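PDB 4N6D: TRAP dicarboxylate transporter-DctP subunit from Desulfovibrio salexigens, which probably captures a small organic acid in the periplasm and delivers it to a TRAP-type membrane transporter. Local coordinates for residues S105-L110 / W125-K130; E109-F114 / D302-L307; V169-S172 / I178-S181; D310-A315 / A324-V329. One frame throughout, in Å; residues are numbered along the deposited sequence. Where two conformers were deposited one is given.

Contact 1 (S105-L110 / W125-K130)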
loop_
_atom_site.group_PDB
_atom_site.type_symbol
_atom_site.label_atom_id
_atom_site.label_comp_id
_atom_site.label_asym_id
_atom_site.label_seq_id
_atom_site.Cartn_x
_atom_site.Cartn_y
_atom_site.Cartn_z
ATOM N N SER A 105 -9.154 9.197 2.495
ATOM C CA SER A 105 -7.987 8.331 2.645
ATOM C C SER A 105 -7.377 7.913 1.323
ATOM O O SER A 105 -6.194 7.572 1.272
ATOM C CB SER A 105 -8.311 7.090 3.479
ATOM O OG SER A 105 -8.789 7.464 4.779
ATOM N N SER A 106 -8.175 7.924 0.258
ATOM C CA SER A 106 -7.678 7.631 -1.091
ATOM C C SER A 106 -6.558 8.584 -1.556
ATOM O O SER A 106 -5.910 8.343 -2.570
ATOM C CB SER A 106 -8.825 7.644 -2.094
ATOM O OG SER A 106 -9.456 8.906 -2.155
ATOM N N VAL A 107 -6.347 9.675 -0.823
ATOM C CA VAL A 107 -5.254 10.585 -1.165
ATOM C C VAL A 107 -3.964 9.788 -1.205
ATOM O O VAL A 107 -3.039 10.079 -2.010
ATOM C CB VAL A 107 -5.158 11.765 -0.167
ATOM C CG1 VAL A 107 -4.716 11.293 1.203
ATOM C CG2 VAL A 107 -4.224 12.843 -0.701
ATOM N N PHE A 108 -3.886 8.741 -0.378
ATOM C CA PHE A 108 -2.652 7.952 -0.305
ATOM C C PHE A 108 -2.427 7.018 -1.488
ATOM O O PHE A 108 -1.408 6.313 -1.528
ATOM C CB PHE A 108 -2.536 7.175 1.006
ATOM C CG PHE A 108 -1.863 7.956 2.076
ATOM C CD1 PHE A 108 -0.491 7.905 2.201
ATOM C CD2 PHE A 108 -2.580 8.796 2.900
ATOM C CE1 PHE A 108 0.161 8.648 3.160
ATOM C CE2 PHE A 108 -1.904 9.552 3.882
ATOM C CZ PHE A 108 -0.535 9.475 3.973
ATOM N N GLU A 109 -3.341 7.015 -2.454
ATOM C CA GLU A 109 -3.133 6.304 -3.732
ATOM C C GLU A 109 -2.325 7.124 -4.752
ATOM O O GLU A 109 -1.836 6.590 -5.716
ATOM C CB GLU A 109 -4.481 5.939 -4.349
ATOM C CG GLU A 109 -5.327 5.073 -3.446
ATOM C CD GLU A 109 -6.809 5.118 -3.783
ATOM O OE1 GLU A 109 -7.162 5.548 -4.897
ATOM O OE2 GLU A 109 -7.615 4.726 -2.918
ATOM N N LEU A 110 -2.190 8.418 -4.506
ATOM C CA LEU A 110 -1.624 9.336 -5.468
ATOM C C LEU A 110 -0.098 9.322 -5.385
ATOM O O LEU A 110 0.472 8.938 -4.373
ATOM C CB LEU A 110 -2.089 10.769 -5.151
ATOM C CG LEU A 110 -3.588 10.975 -5.258
ATOM C CD1 LEU A 110 -3.981 12.354 -4.704
ATOM C CD2 LEU A 110 -4.047 10.796 -6.696
ATOM N N TRP A 125 -1.869 6.487 8.961
ATOM C CA TRP A 125 -2.508 6.338 10.274
ATOM C C TRP A 125 -2.692 7.711 10.928
ATOM O O TRP A 125 -3.763 8.012 11.485
ATOM C CB TRP A 125 -1.669 5.416 11.172
ATOM C CG TRP A 125 -2.235 5.332 12.536
ATOM C CD1 TRP A 125 -1.740 5.924 13.665
ATOM C CD2 TRP A 125 -3.443 4.677 12.921
ATOM N NE1 TRP A 125 -2.565 5.666 14.733
ATOM C CE2 TRP A 125 -3.609 4.885 14.307
ATOM C CE3 TRP A 125 -4.399 3.923 12.230
ATOM C CZ2 TRP A 125 -4.696 4.379 15.012
ATOM C CZ3 TRP A 125 -5.473 3.401 12.941
ATOM C CH2 TRP A 125 -5.608 3.626 14.312
ATOM N N ASP A 126 -1.653 8.547 10.875
ATOM C CA ASP A 126 -1.761 9.885 11.435
ATOM C C ASP A 126 -2.836 10.724 10.735
ATOM O O ASP A 126 -3.566 11.487 11.388
ATOM C CB ASP A 126 -0.435 10.657 11.373
ATOM C CG ASP A 126 0.558 10.236 12.430
ATOM O OD1 ASP A 126 0.205 9.449 13.335
ATOM O OD2 ASP A 126 1.695 10.769 12.383
ATOM N N LEU A 127 -2.923 10.616 9.411
ATOM C CA LEU A 127 -3.908 11.389 8.688
ATOM C C LEU A 127 -5.306 10.943 9.096
ATOM O O LEU A 127 -6.184 11.780 9.325
ATOM C CB LEU A 127 -3.715 11.279 7.168
ATOM C CG LEU A 127 -4.634 12.213 6.389
ATOM C CD1 LEU A 127 -4.088 13.654 6.394
ATOM C CD2 LEU A 127 -4.869 11.720 4.953
ATOM N N TYR A 128 -5.508 9.631 9.175
ATOM C CA TYR A 128 -6.788 9.088 9.602
ATOM C C TYR A 128 -7.133 9.577 11.003
ATOM O O TYR A 128 -8.255 10.014 11.253
ATOM C CB TYR A 128 -6.800 7.547 9.555
ATOM C CG TYR A 128 -7.932 7.013 10.396
ATOM C CD1 TYR A 128 -9.238 7.071 9.933
ATOM C CD2 TYR A 128 -7.699 6.559 11.684
ATOM C CE1 TYR A 128 -10.272 6.645 10.718
ATOM C CE2 TYR A 128 -8.737 6.132 12.471
ATOM C CZ TYR A 128 -10.005 6.178 11.983
ATOM O OH TYR A 128 -11.042 5.747 12.778
ATOM N N THR A 129 -6.178 9.513 11.920
ATOM C CA THR A 129 -6.436 9.879 13.300
ATOM C C THR A 129 -6.802 11.364 13.415
ATOM O O THR A 129 -7.631 11.759 14.250
ATOM C CB THR A 129 -5.224 9.581 14.177
ATOM O OG1 THR A 129 -5.028 8.159 14.211
ATOM C CG2 THR A 129 -5.448 10.111 15.580
ATOM N N LYS A 130 -6.189 12.179 12.569
ATOM C CA LYS A 130 -6.443 13.606 12.577
ATOM C C LYS A 130 -7.825 13.960 12.027
ATOM O O LYS A 130 -8.523 14.810 12.582
ATOM C CB LYS A 130 -5.366 14.350 11.785
ATOM C CG LYS A 130 -5.613 15.845 11.720
ATOM C CD LYS A 130 -4.551 16.579 10.938
ATOM C CE LYS A 130 -4.752 18.076 11.081
ATOM N NZ LYS A 130 -3.620 18.836 10.533
#
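Leu127 reaches from helix 117-131 toward the 3-10 turn of 105-109 and meets Val107 and Phe108 with one branch. Its CB already lies 4.1 Å from Phe108 CE2, close to the rim of the ring. CG lies beside the carbonyl carbon and opposite the backbone N (chi1 -173°), which carries the isobutyl group out from the helix toward the turn. From there CD2 makes both of the closest approaches: it is 3.8 Å from Phe108 CE2, arriving at the edge of the ring and in its plane, and also 3.8 Å from Val107 CG1. One methyl thus rests against a valine branch and an aromatic edge that sit side by side on the turn, and both neighbours cross the leucine obliquely. The 3-10 bonds from Phe108 N to Ser105 O and from Leu110 N to Val107 O shape the turn, from which both apolar side chains point toward the helix. Around them, Leu104 also touches Leu127, Val325 and Val329 of helix 322-337 pack on Val107, and the ring of Phe114 meets that of Phe108 at about 45°. All three touching residues are buried and meet through carbon alone, so dispersion and the exclusion of water hold the turn against helix 117-131.

Contact 2 (E109-F114 / D302-L307)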
loop_
_atom_site.group_PDB
_atom_site.type_symbol
_atom_site.label_atom_id
_atom_site.label_comp_id
_atom_site.label_asym_id
_atom_site.label_seq_id
_atom_site.Cartn_x
_atom_site.Cartn_y
_atom_site.Cartn_z
ATOM N N GLU A 109 -3.341 7.015 -2.454
ATOM C CA GLU A 109 -3.133 6.304 -3.732
ATOM C C GLU A 109 -2.325 7.124 -4.752
ATOM O O GLU A 109 -1.836 6.590 -5.716
ATOM C CB GLU A 109 -4.481 5.939 -4.349
ATOM C CG GLU A 109 -5.327 5.073 -3.446
ATOM C CD GLU A 109 -6.809 5.118 -3.783
ATOM O OE1 GLU A 109 -7.162 5.548 -4.897
ATOM O OE2 GLU A 109 -7.615 4.726 -2.918
ATOM N N LEU A 110 -2.190 8.418 -4.506
ATOM C CA LEU A 110 -1.624 9.336 -5.468
ATOM C C LEU A 110 -0.098 9.322 -5.385
ATOM O O LEU A 110 0.472 8.938 -4.373
ATOM C CB LEU A 110 -2.089 10.769 -5.151
ATOM C CG LEU A 110 -3.588 10.975 -5.258
ATOM C CD1 LEU A 110 -3.981 12.354 -4.704
ATOM C CD2 LEU A 110 -4.047 10.796 -6.696
ATOM N N PRO A 111 0.556 9.790 -6.441
ATOM C CA PRO A 111 2.014 9.973 -6.401
ATOM C C PRO A 111 2.377 11.178 -5.550
ATOM O O PRO A 111 2.312 12.314 -6.032
ATOM C CB PRO A 111 2.382 10.184 -7.866
ATOM C CG PRO A 111 1.115 10.701 -8.507
ATOM C CD PRO A 111 -0.016 10.051 -7.772
ATOM N N LEU A 112 2.769 10.928 -4.306
ATOM C CA LEU A 112 2.966 11.984 -3.333
ATOM C C LEU A 112 4.367 11.976 -2.762
ATOM O O LEU A 112 4.641 12.688 -1.809
ATOM C CB LEU A 112 1.937 11.895 -2.211
ATOM C CG LEU A 112 0.484 12.141 -2.655
ATOM C CD1 LEU A 112 -0.430 12.145 -1.472
ATOM C CD2 LEU A 112 0.328 13.450 -3.420
ATOM N N GLY A 113 5.246 11.190 -3.361
ATOM C CA GLY A 113 6.650 11.210 -2.996
ATOM C C GLY A 113 7.071 10.333 -1.832
ATOM O O GLY A 113 8.205 10.442 -1.382
ATOM N N PHE A 114 6.208 9.447 -1.335
ATOM C CA PHE A 114 6.629 8.543 -0.267
ATOM C C PHE A 114 7.649 7.541 -0.782
ATOM O O PHE A 114 7.522 7.035 -1.891
ATOM C CB PHE A 114 5.418 7.826 0.343
ATOM C CG PHE A 114 4.641 8.699 1.295
ATOM C CD1 PHE A 114 3.635 9.536 0.823
ATOM C CD2 PHE A 114 4.955 8.717 2.637
ATOM C CE1 PHE A 114 2.945 10.371 1.679
ATOM C CE2 PHE A 114 4.250 9.552 3.520
ATOM C CZ PHE A 114 3.256 10.378 3.036
ATOM N N ASP A 302 5.284 16.794 -13.123
ATOM C CA ASP A 302 4.531 17.734 -13.924
ATOM C C ASP A 302 3.505 16.994 -14.768
ATOM O O ASP A 302 2.389 17.464 -14.944
ATOM C CB ASP A 302 5.461 18.536 -14.841
ATOM C CG ASP A 302 6.413 19.431 -14.077
ATOM O OD1 ASP A 302 6.225 19.624 -12.854
ATOM O OD2 ASP A 302 7.367 19.944 -14.710
ATOM N N LYS A 303 3.895 15.832 -15.284
ATOM C CA LYS A 303 3.030 15.082 -16.187
ATOM C C LYS A 303 1.928 14.370 -15.446
ATOM O O LYS A 303 0.924 13.990 -16.050
ATOM C CB LYS A 303 3.853 14.084 -17.017
ATOM C CG LYS A 303 4.704 14.782 -18.096
ATOM C CD LYS A 303 5.788 13.851 -18.640
ATOM C CE LYS A 303 6.657 14.493 -19.718
ATOM N NZ LYS A 303 5.967 14.651 -21.044
ATOM N N THR A 304 2.106 14.179 -14.139
ATOM C CA THR A 304 1.136 13.399 -13.369
ATOM C C THR A 304 0.297 14.316 -12.460
ATOM O O THR A 304 -0.586 13.860 -11.752
ATOM C CB THR A 304 1.781 12.223 -12.568
ATOM O OG1 THR A 304 2.734 12.700 -11.622
ATOM C CG2 THR A 304 2.455 11.233 -13.497
ATOM N N LEU A 305 0.551 15.615 -12.513
ATOM C CA LEU A 305 -0.248 16.557 -11.719
ATOM C C LEU A 305 -1.771 16.434 -11.975
ATOM O O LEU A 305 -2.558 16.558 -11.035
ATOM C CB LEU A 305 0.245 17.995 -11.928
ATOM C CG LEU A 305 -0.302 19.051 -10.959
ATOM C CD1 LEU A 305 -0.177 18.616 -9.495
ATOM C CD2 LEU A 305 0.429 20.355 -11.173
ATOM N N PRO A 306 -2.199 16.138 -13.215
ATOM C CA PRO A 306 -3.639 15.921 -13.442
ATOM C C PRO A 306 -4.277 14.840 -12.552
ATOM O O PRO A 306 -5.479 14.932 -12.264
ATOM C CB PRO A 306 -3.714 15.534 -14.914
ATOM C CG PRO A 306 -2.487 16.196 -15.525
ATOM C CD PRO A 306 -1.427 16.140 -14.479
ATOM N N LEU A 307 -3.510 13.839 -12.113
ATOM C CA LEU A 307 -4.094 12.788 -11.273
ATOM C C LEU A 307 -4.429 13.385 -9.906
ATOM O O LEU A 307 -5.425 13.034 -9.303
ATOM C CB LEU A 307 -3.136 11.607 -11.111
ATOM C CG LEU A 307 -2.827 10.896 -12.428
ATOM C CD1 LEU A 307 -1.782 9.792 -12.248
ATOM C CD2 LEU A 307 -4.102 10.302 -13.030
#
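The loop between strand 90-94 and helix 117-131 of this family 7 solute-binding protein runs beside the long helix 294-317, and Leu110 and Pro111 are the loop residues that touch its 302-307 portion. Within 302-307, Leu110 meets backbone: its CD2 methyl lies 3.7 Å from Leu307 O and 4.1 Å from Leu307 C. A first torsion of -63° sets CG next to the leucine's own backbone N, and the side chain brings its tip to the helix although its CB does not point there. Pro111, by contrast, projects directly at the helix, and its ring carbon CG comes to 4.0 Å from Thr304 OG1. This is a van der Waals approach; the hydroxyl is engaged within its own helix, where it is hydrogen-bonded to Ile300 O. The helix is kinked where the N atoms of Pro306 and Leu307 lack bonds to the preceding turn, Pro306 having no N-H to give; Leu307 N instead binds Thr304 O at 2.9 Å, a shorter-range bond that links the two helix residues facing the loop. Leu110 CA and Leu307 CA, 7.2 Å apart, are the nearest CA atoms of the two segments. The next residue, Ile308, packs against Leu110, Pro111 and Leu112, while Leu112 and Phe114 turn to Val329 of helix 322-337. Thr304 and Leu307 also touch Ile178 of helix 173-181, so the 109-114 loop and helix 173-181 converge on this part of helix 294-317.

Contact 3 (V169-S172 / I178-S181)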
loop_
_atom_site.group_PDB
_atom_site.type_symbol
_atom_site.label_atom_id
_atom_site.label_comp_id
_atom_site.label_asym_id
_atom_site.label_seq_id
_atom_site.Cartn_x
_atom_site.Cartn_y
_atom_site.Cartn_z
ATOM N N VAL A 169 4.681 -2.119 -20.602
ATOM C CA VAL A 169 4.876 -2.425 -19.180
ATOM C C VAL A 169 3.563 -2.877 -18.544
ATOM O O VAL A 169 2.521 -2.269 -18.743
ATOM C CB VAL A 169 5.382 -1.190 -18.393
ATOM C CG1 VAL A 169 5.561 -1.513 -16.919
ATOM C CG2 VAL A 169 6.704 -0.651 -18.981
ATOM N N ARG A 170 3.611 -3.972 -17.809
ATOM C CA ARG A 170 2.440 -4.489 -17.140
ATOM C C ARG A 170 2.031 -3.539 -16.028
ATOM O O ARG A 170 2.834 -3.174 -15.157
ATOM C CB ARG A 170 2.763 -5.859 -16.568
ATOM C CG ARG A 170 1.562 -6.660 -16.182
ATOM C CD ARG A 170 1.302 -6.577 -14.710
ATOM N NE ARG A 170 0.187 -7.450 -14.339
ATOM C CZ ARG A 170 -0.317 -7.533 -13.115
ATOM N NH1 ARG A 170 0.206 -6.808 -12.138
ATOM N NH2 ARG A 170 -1.340 -8.343 -12.871
ATOM N N ALA A 171 0.767 -3.144 -16.051
ATOM C CA ALA A 171 0.240 -2.214 -15.081
ATOM C C ALA A 171 -1.281 -2.194 -15.129
ATOM O O ALA A 171 -1.893 -2.655 -16.087
ATOM C CB ALA A 171 0.763 -0.828 -15.374
ATOM N N SER A 172 -1.880 -1.614 -14.098
ATOM C CA SER A 172 -3.307 -1.425 -14.066
ATOM C C SER A 172 -3.594 -0.145 -13.296
ATOM O O SER A 172 -2.676 0.477 -12.757
ATOM C CB SER A 172 -3.983 -2.591 -13.350
ATOM O OG SER A 172 -3.687 -2.550 -11.964
ATOM N N ILE A 178 -0.364 6.661 -15.184
ATOM C CA ILE A 178 0.961 7.269 -15.106
ATOM C C ILE A 178 1.823 6.876 -16.299
ATOM O O ILE A 178 2.431 7.726 -16.958
ATOM C CB ILE A 178 1.621 6.930 -13.780
ATOM C CG1 ILE A 178 0.861 7.633 -12.653
ATOM C CG2 ILE A 178 3.082 7.328 -13.799
ATOM C CD1 ILE A 178 1.245 7.175 -11.274
ATOM N N LEU A 179 1.873 5.587 -16.621
ATOM C CA LEU A 179 2.635 5.174 -17.792
ATOM C C LEU A 179 2.162 5.858 -19.074
ATOM O O LEU A 179 2.981 6.257 -19.898
ATOM C CB LEU A 179 2.546 3.660 -17.962
ATOM C CG LEU A 179 3.341 2.850 -16.945
ATOM C CD1 LEU A 179 2.967 1.377 -17.060
ATOM C CD2 LEU A 179 4.825 3.043 -17.157
ATOM N N GLU A 180 0.848 5.965 -19.261
ATOM C CA GLU A 180 0.336 6.601 -20.466
ATOM C C GLU A 180 0.847 8.042 -20.501
ATOM O O GLU A 180 1.290 8.523 -21.548
ATOM C CB GLU A 180 -1.198 6.565 -20.521
ATOM C CG GLU A 180 -1.764 7.007 -21.867
ATOM C CD GLU A 180 -1.376 6.075 -23.011
ATOM O OE1 GLU A 180 -1.422 4.837 -22.820
ATOM O OE2 GLU A 180 -1.022 6.583 -24.100
ATOM N N SER A 181 0.808 8.719 -19.357
ATOM C CA SER A 181 1.226 10.122 -19.308
ATOM C C SER A 181 2.713 10.299 -19.603
ATOM O O SER A 181 3.148 11.376 -20.017
ATOM C CB SER A 181 0.866 10.770 -17.967
ATOM O OG SER A 181 1.822 10.482 -16.948
#
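Leu179 presses a single methyl against Val169 and Ala171, joining the helix of a beta-alpha-beta unit (strand 168-170, helix 173-181, strand 185-187) to its first strand and the residues just after it. The closest approach is between Leu179 CD1 and Ala171 CB, at 3.5 Å. The same CD1 lies 3.8 Å from Val169 CB and 3.9 Å from Val169 CG1, so it sits over two alternate residues whose side chains leave the chain on the same side, toward the helix. The valine and leucine side chains cross at about a right angle. Rotation about the first bond of Leu179 (chi1 -72°) turns CG away from the carbonyl carbon and points CD1 at the strand. In the next shell, Pro186 and Phe207 also touch Leu179, continuing the apolar layer onto neighbouring strands. Backbone hydrogen bonds between Val169 and both Thr185 and Val187, and between Ala171 and Val187, fix the two apolar residues beside the parallel partner strand. On the helix, Ile178 faces Thr304 and Leu307 of helix 294-317. The last turn carries a side-chain bond of its own: Ser181 OG donates to Ile178 O at 2.8 Å, with the donor 15° out of the carbonyl plane.

Contact 4 (D310-A315 / A324-V329)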
loop_
_atom_site.group_PDB
_atom_site.type_symbol
_atom_site.label_atom_id
_atom_site.label_comp_id
_atom_site.label_asym_id
_atom_site.label_seq_id
_atom_site.Cartn_x
_atom_site.Cartn_y
_atom_site.Cartn_z
ATOM N N ASP A 310 -7.558 15.598 -10.390
ATOM C CA ASP A 310 -8.739 14.731 -10.430
ATOM C C ASP A 310 -9.143 14.355 -9.024
ATOM O O ASP A 310 -10.317 14.424 -8.649
ATOM C CB ASP A 310 -8.427 13.476 -11.243
ATOM C CG ASP A 310 -9.543 12.449 -11.215
ATOM O OD1 ASP A 310 -10.690 12.775 -11.605
ATOM O OD2 ASP A 310 -9.262 11.308 -10.806
ATOM N N TRP A 311 -8.168 13.961 -8.214
ATOM C CA TRP A 311 -8.490 13.552 -6.854
ATOM C C TRP A 311 -9.092 14.712 -6.064
ATOM O O TRP A 311 -10.065 14.539 -5.330
ATOM C CB TRP A 311 -7.253 12.972 -6.128
ATOM C CG TRP A 311 -7.586 12.639 -4.708
ATOM C CD1 TRP A 311 -8.117 11.470 -4.243
ATOM C CD2 TRP A 311 -7.477 13.503 -3.584
ATOM N NE1 TRP A 311 -8.340 11.560 -2.897
ATOM C CE2 TRP A 311 -7.947 12.796 -2.460
ATOM C CE3 TRP A 311 -7.006 14.804 -3.412
ATOM C CZ2 TRP A 311 -7.981 13.358 -1.189
ATOM C CZ3 TRP A 311 -7.031 15.358 -2.149
ATOM C CH2 TRP A 311 -7.514 14.641 -1.052
ATOM N N LYS A 312 -8.509 15.895 -6.214
ATOM C CA LYS A 312 -9.033 17.077 -5.525
ATOM C C LYS A 312 -10.474 17.388 -5.912
ATOM O O LYS A 312 -11.252 17.785 -5.061
ATOM C CB LYS A 312 -8.144 18.288 -5.794
ATOM C CG LYS A 312 -6.796 18.273 -5.083
ATOM C CD LYS A 312 -6.097 19.636 -5.210
ATOM C CE LYS A 312 -5.768 19.986 -6.618
ATOM N NZ LYS A 312 -4.958 21.238 -6.637
ATOM N N GLU A 313 -10.829 17.256 -7.182
ATOM C CA GLU A 313 -12.225 17.485 -7.591
ATOM C C GLU A 313 -13.148 16.446 -6.991
ATOM O O GLU A 313 -14.277 16.752 -6.577
ATOM C CB GLU A 313 -12.372 17.475 -9.104
ATOM C CG GLU A 313 -11.652 18.619 -9.778
ATOM C CD GLU A 313 -12.596 19.587 -10.449
ATOM O OE1 GLU A 313 -13.387 19.145 -11.299
ATOM O OE2 GLU A 313 -12.527 20.792 -10.146
ATOM N N LYS A 314 -12.684 15.207 -6.955
ATOM C CA LYS A 314 -13.455 14.128 -6.332
ATOM C C LYS A 314 -13.663 14.352 -4.844
ATOM O O LYS A 314 -14.744 14.077 -4.314
ATOM C CB LYS A 314 -12.769 12.792 -6.601
ATOM C CG LYS A 314 -13.028 12.260 -8.008
ATOM C CD LYS A 314 -12.047 11.173 -8.456
ATOM C CE LYS A 314 -12.485 10.595 -9.806
ATOM N NZ LYS A 314 -11.507 9.640 -10.387
ATOM N N ALA A 315 -12.632 14.843 -4.171
ATOM C CA ALA A 315 -12.702 15.126 -2.757
ATOM C C ALA A 315 -13.695 16.246 -2.505
ATOM O O ALA A 315 -14.549 16.123 -1.644
ATOM C CB ALA A 315 -11.333 15.521 -2.257
ATOM N N ALA A 324 -6.164 21.100 1.667
ATOM C CA ALA A 324 -5.749 21.020 3.059
ATOM C C ALA A 324 -5.193 19.644 3.386
ATOM O O ALA A 324 -4.200 19.514 4.121
ATOM C CB ALA A 324 -6.892 21.389 4.003
ATOM N N VAL A 325 -5.845 18.603 2.866
ATOM C CA VAL A 325 -5.401 17.243 3.097
ATOM C C VAL A 325 -4.020 17.033 2.468
ATOM O O VAL A 325 -3.125 16.459 3.105
ATOM C CB VAL A 325 -6.393 16.233 2.490
ATOM C CG1 VAL A 325 -5.824 14.820 2.526
ATOM C CG2 VAL A 325 -7.740 16.284 3.230
ATOM N N LEU A 326 -3.830 17.482 1.226
ATOM C CA LEU A 326 -2.537 17.300 0.561
ATOM C C LEU A 326 -1.417 18.005 1.318
ATOM O O LEU A 326 -0.318 17.497 1.429
ATOM C CB LEU A 326 -2.570 17.804 -0.878
ATOM C CG LEU A 326 -3.392 16.939 -1.846
ATOM C CD1 LEU A 326 -3.833 17.709 -3.069
ATOM C CD2 LEU A 326 -2.620 15.698 -2.231
ATOM N N SER A 327 -1.686 19.191 1.828
ATOM C CA SER A 327 -0.698 19.890 2.648
ATOM C C SER A 327 -0.319 19.038 3.846
ATOM O O SER A 327 0.861 18.827 4.149
ATOM C CB SER A 327 -1.258 21.205 3.155
ATOM O OG SER A 327 -1.444 22.119 2.099
ATOM N N ASP A 328 -1.330 18.567 4.556
ATOM C CA ASP A 328 -1.088 17.766 5.736
ATOM C C ASP A 328 -0.313 16.484 5.433
ATOM O O ASP A 328 0.518 16.056 6.231
ATOM C CB ASP A 328 -2.404 17.425 6.424
ATOM C CG ASP A 328 -3.017 18.614 7.121
ATOM O OD1 ASP A 328 -2.321 19.646 7.272
ATOM O OD2 ASP A 328 -4.201 18.498 7.535
ATOM N N VAL A 329 -0.560 15.889 4.271
ATOM C CA VAL A 329 0.125 14.663 3.882
ATOM C C VAL A 329 1.620 14.954 3.713
ATOM O O VAL A 329 2.454 14.172 4.172
ATOM C CB VAL A 329 -0.458 14.059 2.596
ATOM C CG1 VAL A 329 0.421 12.940 2.048
ATOM C CG2 VAL A 329 -1.852 13.502 2.896
#
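The indole of Trp311 is the flat group of this contact, and one of its faces carries Ala315 CB, a turn later in the same helix, 4.0 Å above the plane and offset toward the rim. Helix 322-337 meets the six-membered ring obliquely. Trp311 CH2 lies 4.0 Å from Val325 CG1, the two side chains crossing at about a right angle, and Trp311 CZ3 lies 4.0 Å from Leu326 CG, where tryptophan and leucine slide past each other in opposite directions. With chi1 at 176°, the indole leaves on the side of the carbonyl carbon, which sends the ring toward helix 322-337 while Ala315 still lies on one face. In the five-membered ring, NE1 is hydrogen-bonded to Ser106 OG, a polar tether that helps to fix the rotation of the indole. Leu326 also turns to Lys312: its CD1 rests 3.6 Å from Lys312 CG and 3.7 Å from Lys312 CD. The lysine thus lends its aliphatic stem to the contact, while its ammonium group forms a salt bridge with Glu309. The axes of 310-315 and 324-329 stay 11.7 Å apart, with 124° between their directions, and the indole, together with Lys312 and Leu326, spans this separation. The arrangement is that of a helix-loop-helix corner, two successive helices joined by a short connection and meeting at a steep angle.

Contacts 1, 2 and 4 form one continuous cluster, whereas contact 3 joins it solely through contact 2. Contacts 1 and 4, with centres about 10 Å apart, share both apolar and polar links: Val107 CB is 3.4 Å from Trp311 CZ2, and Lys130 NZ forms a 3.1 Å salt bridge with Asp328 OD2. Contact 2 starts from the same loop as contact 1 and uses the same helix as contact 4; Leu110 CD1 lies 3.6 Å from Trp311 CG. Contact 2 also meets contact 3: Leu307 CD1 is 3.4 Å from Ile178 CG1, although the centres of contacts 1 and 3 are about 24 Å apart. None of the four includes Arg81, Met84 or Arg138, which contact the bound triiodinated phasing compound.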